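Side-chain contact in PA0833-PD protein (Pseudomonas aeruginosa PAO1, PDB 6JFW), which probably binds peptidoglycan through this OmpA C-like periplasmic domain, and so is likely to link the outer membrane to the cell wall: residues Ser92-Leu97 with Leu107-Met112. Residues are numbered along the deposited sequence; the frame is centred on the assembly and turned at random.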
ATOM      1  N   SER A  92      -3.166  -9.248  -2.538  1.00 14.64           N
ATOM      2  CA  SER A  92      -3.316  -9.735  -1.172  1.00 13.51           C
ATOM      3  C   SER A  92      -3.830  -8.643  -0.247  1.00 12.51           C
ATOM      4  O   SER A  92      -4.716  -8.885   0.583  1.00 13.01           O
ATOM      5  CB  SER A  92      -1.979 -10.270  -0.662  1.00 14.02           C
ATOM      6  OG  SER A  92      -1.601 -11.446  -1.353  1.00 26.04           O
ATOM      7  N   VAL A  93      -3.277  -7.436  -0.366  1.00 13.24           N
ATOM      8  CA  VAL A  93      -3.718  -6.320   0.464  1.00 11.01           C
ATOM      9  C   VAL A  93      -5.179  -5.994   0.179  1.00 14.60           C
ATOM     10  O   VAL A  93      -5.987  -5.810   1.098  1.00 12.97           O
ATOM     11  CB  VAL A  93      -2.809  -5.099   0.238  1.00 11.68           C
ATOM     12  CG1 VAL A  93      -3.352  -3.883   0.970  1.00 10.70           C
ATOM     13  CG2 VAL A  93      -1.388  -5.410   0.684  1.00 13.33           C
ATOM     14  N   ALA A  94      -5.540  -5.932  -1.105  1.00 15.25           N
ATOM     15  CA  ALA A  94      -6.921  -5.641  -1.478  1.00 16.30           C
ATOM     16  C   ALA A  94      -7.869  -6.729  -0.993  1.00 13.17           C
ATOM     17  O   ALA A  94      -8.964  -6.434  -0.502  1.00 17.95           O
ATOM     18  CB  ALA A  94      -7.031  -5.481  -2.992  1.00 14.53           C
ATOM     19  N   GLY A  95      -7.469  -7.994  -1.135  1.00 13.95           N
ATOM     20  CA  GLY A  95      -8.309  -9.080  -0.654  1.00 17.29           C
ATOM     21  C   GLY A  95      -8.538  -9.019   0.843  1.00 16.45           C
ATOM     22  O   GLY A  95      -9.641  -9.289   1.323  1.00 18.95           O
ATOM     23  N   TYR A  96      -7.499  -8.657   1.600  1.00 13.34           N
ATOM     24  CA  TYR A  96      -7.653  -8.516   3.044  1.00 13.75           C
ATOM     25  C   TYR A  96      -8.621  -7.389   3.381  1.00 13.98           C
ATOM     26  O   TYR A  96      -9.534  -7.561   4.196  1.00 15.97           O
ATOM     27  CB  TYR A  96      -6.294  -8.267   3.700  1.00 17.27           C
ATOM     28  CG  TYR A  96      -6.333  -8.329   5.211  1.00 22.92           C
ATOM     29  CD1 TYR A  96      -6.680  -7.214   5.966  1.00 16.91           C
ATOM     30  CD2 TYR A  96      -6.027  -9.506   5.883  1.00 23.47           C
ATOM     31  CE1 TYR A  96      -6.724  -7.271   7.344  1.00 21.05           C
ATOM     32  CE2 TYR A  96      -6.067  -9.571   7.263  1.00 24.14           C
ATOM     33  CZ  TYR A  96      -6.415  -8.450   7.989  1.00 23.60           C
ATOM     34  OH  TYR A  96      -6.455  -8.510   9.362  1.00 19.55           O
ATOM     35  N   LEU A  97      -8.432  -6.222   2.761  1.00 12.06           N
ATOM     36  CA  LEU A  97      -9.290  -5.077   3.049  1.00 12.19           C
ATOM     37  C   LEU A  97     -10.750  -5.381   2.734  1.00  9.69           C
ATOM     38  O   LEU A  97     -11.650  -4.972   3.476  1.00 11.35           O
ATOM     39  CB  LEU A  97      -8.813  -3.856   2.265  1.00 13.28           C
ATOM     40  CG  LEU A  97      -7.496  -3.238   2.736  1.00 11.87           C
ATOM     41  CD1 LEU A  97      -7.003  -2.197   1.742  1.00 10.36           C
ATOM     42  CD2 LEU A  97      -7.663  -2.624   4.119  1.00 12.22           C
ATOM     43  N   LEU A 107     -12.272  -0.148  -4.748  1.00 19.76           N
ATOM     44  CA  LEU A 107     -10.872  -0.531  -4.840  1.00 19.21           C
ATOM     45  C   LEU A 107     -10.475  -0.802  -6.284  1.00 20.63           C
ATOM     46  O   LEU A 107     -11.247  -1.381  -7.053  1.00 20.75           O
ATOM     47  CB  LEU A 107     -10.593  -1.785  -4.006  1.00 18.11           C
ATOM     48  CG  LEU A 107     -10.221  -1.666  -2.529  1.00 25.73           C
ATOM     49  CD1 LEU A 107     -11.065  -0.628  -1.825  1.00 30.35           C
ATOM     50  CD2 LEU A 107     -10.385  -3.018  -1.866  1.00 23.97           C
ATOM     51  N   SER A 108      -9.267  -0.382  -6.641  1.00 19.55           N
ATOM     52  CA  SER A 108      -8.597  -0.836  -7.849  1.00 18.40           C
ATOM     53  C   SER A 108      -7.168  -1.201  -7.480  1.00 20.22           C
ATOM     54  O   SER A 108      -6.587  -0.618  -6.560  1.00 22.88           O
ATOM     55  CB  SER A 108      -8.611   0.229  -8.957  1.00 22.12           C
ATOM     56  OG  SER A 108      -7.799   1.340  -8.621  1.00 27.62           O
ATOM     57  N   THR A 109      -6.613  -2.197  -8.166  1.00 17.84           N
ATOM     58  CA  THR A 109      -5.261  -2.637  -7.853  1.00 21.97           C
ATOM     59  C   THR A 109      -4.442  -2.792  -9.121  1.00 26.28           C
ATOM     60  O   THR A 109      -4.957  -3.201 -10.166  1.00 23.46           O
ATOM     61  CB  THR A 109      -5.234  -3.962  -7.076  1.00 28.82           C
ATOM     62  OG1 THR A 109      -5.299  -5.062  -7.991  1.00 40.20           O
ATOM     63  CG2 THR A 109      -6.393  -4.046  -6.104  1.00 26.66           C
ATOM     64  N   ARG A 110      -3.159  -2.457  -9.010  1.00 19.85           N
ATOM     65  CA  ARG A 110      -2.192  -2.623 -10.080  1.00 25.80           C
ATOM     66  C   ARG A 110      -0.900  -3.163  -9.498  1.00 24.93           C
ATOM     67  O   ARG A 110      -0.602  -2.973  -8.315  1.00 19.97           O
ATOM     68  CB  ARG A 110      -1.903  -1.301 -10.797  1.00 22.76           C
ATOM     69  CG  ARG A 110      -3.059  -0.335 -10.766  1.00 36.95           C
ATOM     70  CD  ARG A 110      -2.731   0.965 -11.481  1.00 40.44           C
ATOM     71  NE  ARG A 110      -1.857   0.761 -12.627  1.00 51.72           N
ATOM     72  CZ  ARG A 110      -0.677   1.355 -12.774  1.00 54.88           C
ATOM     73  NH1 ARG A 110       0.057   1.115 -13.843  1.00 48.85           N
ATOM     74  NH2 ARG A 110      -0.233   2.191 -11.850  1.00 53.50           N
ATOM     75  N   GLY A 111      -0.146  -3.860 -10.337  1.00 18.18           N
ATOM     76  CA  GLY A 111       1.275  -4.063 -10.131  1.00 15.48           C
ATOM     77  C   GLY A 111       2.010  -3.150 -11.098  1.00 31.86           C
ATOM     78  O   GLY A 111       1.584  -2.983 -12.244  1.00 30.26           O
ATOM     79  N   MET A 112       3.088  -2.536 -10.622  1.00 22.95           N
ATOM     80  CA  MET A 112       3.888  -1.653 -11.453  1.00 21.17           C
ATOM     81  C   MET A 112       5.314  -2.137 -11.619  1.00 21.26           C
ATOM     82  O   MET A 112       6.089  -1.501 -12.343  1.00 26.69           O
ATOM     83  CB  MET A 112       3.883  -0.236 -10.874  1.00 23.42           C
ATOM     84  CG  MET A 112       2.535   0.419 -10.992  1.00 33.09           C
ATOM     85  SD  MET A 112       2.543   1.702 -12.240  1.00 56.71           S
ATOM     86  CE  MET A 112       3.208   3.047 -11.278  1.00 30.90           C
TER
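A94 on the helix meets L107 and T109 on the strand. The contact lies in one beta-alpha-beta unit of the OmpA C-like fold; strand 65-72, helix 79-99 and strand 107-111 form that unit. Here the connecting helix packs back on the second strand of its own crossover. The two short segments run nearly antiparallel, at 162°, with their axes 9.3 Å apart at closest approach. Strand 107-111 is an outermost strand of the sheet within this chain. It pairs in parallel with strand 65-72 through backbone bonds such as those of S108 with I67 and I69.

The touches are van der Waals contacts, mostly between apolar carbons; no hydrogen bond crosses the interface. L107 and T109 alternate with S108, so both send their CB toward the helix while S108 turns away. A94 points its methyl back at them. A94 and T109 have the nearest CA atoms across the two segments, 7.2 Å apart, consistent with the small alanine side chain.

L107 reaches the helix with one branch, CD2. This methyl lies 4.3 Å from A94 CB and 3.9 Å from A94 O. That carbonyl oxygen takes part in a hydrogen bond with T98 OG1, one turn on; the methyl only touches it. L97 adds a looser touch, its CB 4.5 Å from L107 CD2. L97 itself is buried and also packs on A56 and F59 of helix 49-61, so it lies between that helix and the sheet edge.

T109 presents its methyl rather than its hydroxyl. With chi1 at 85°, CG2 lies beside the backbone N and roughly anti to the carbonyl carbon, on the side of the strand that faces A94. T109 CG2 to A94 CB is tight at 3.5 Å.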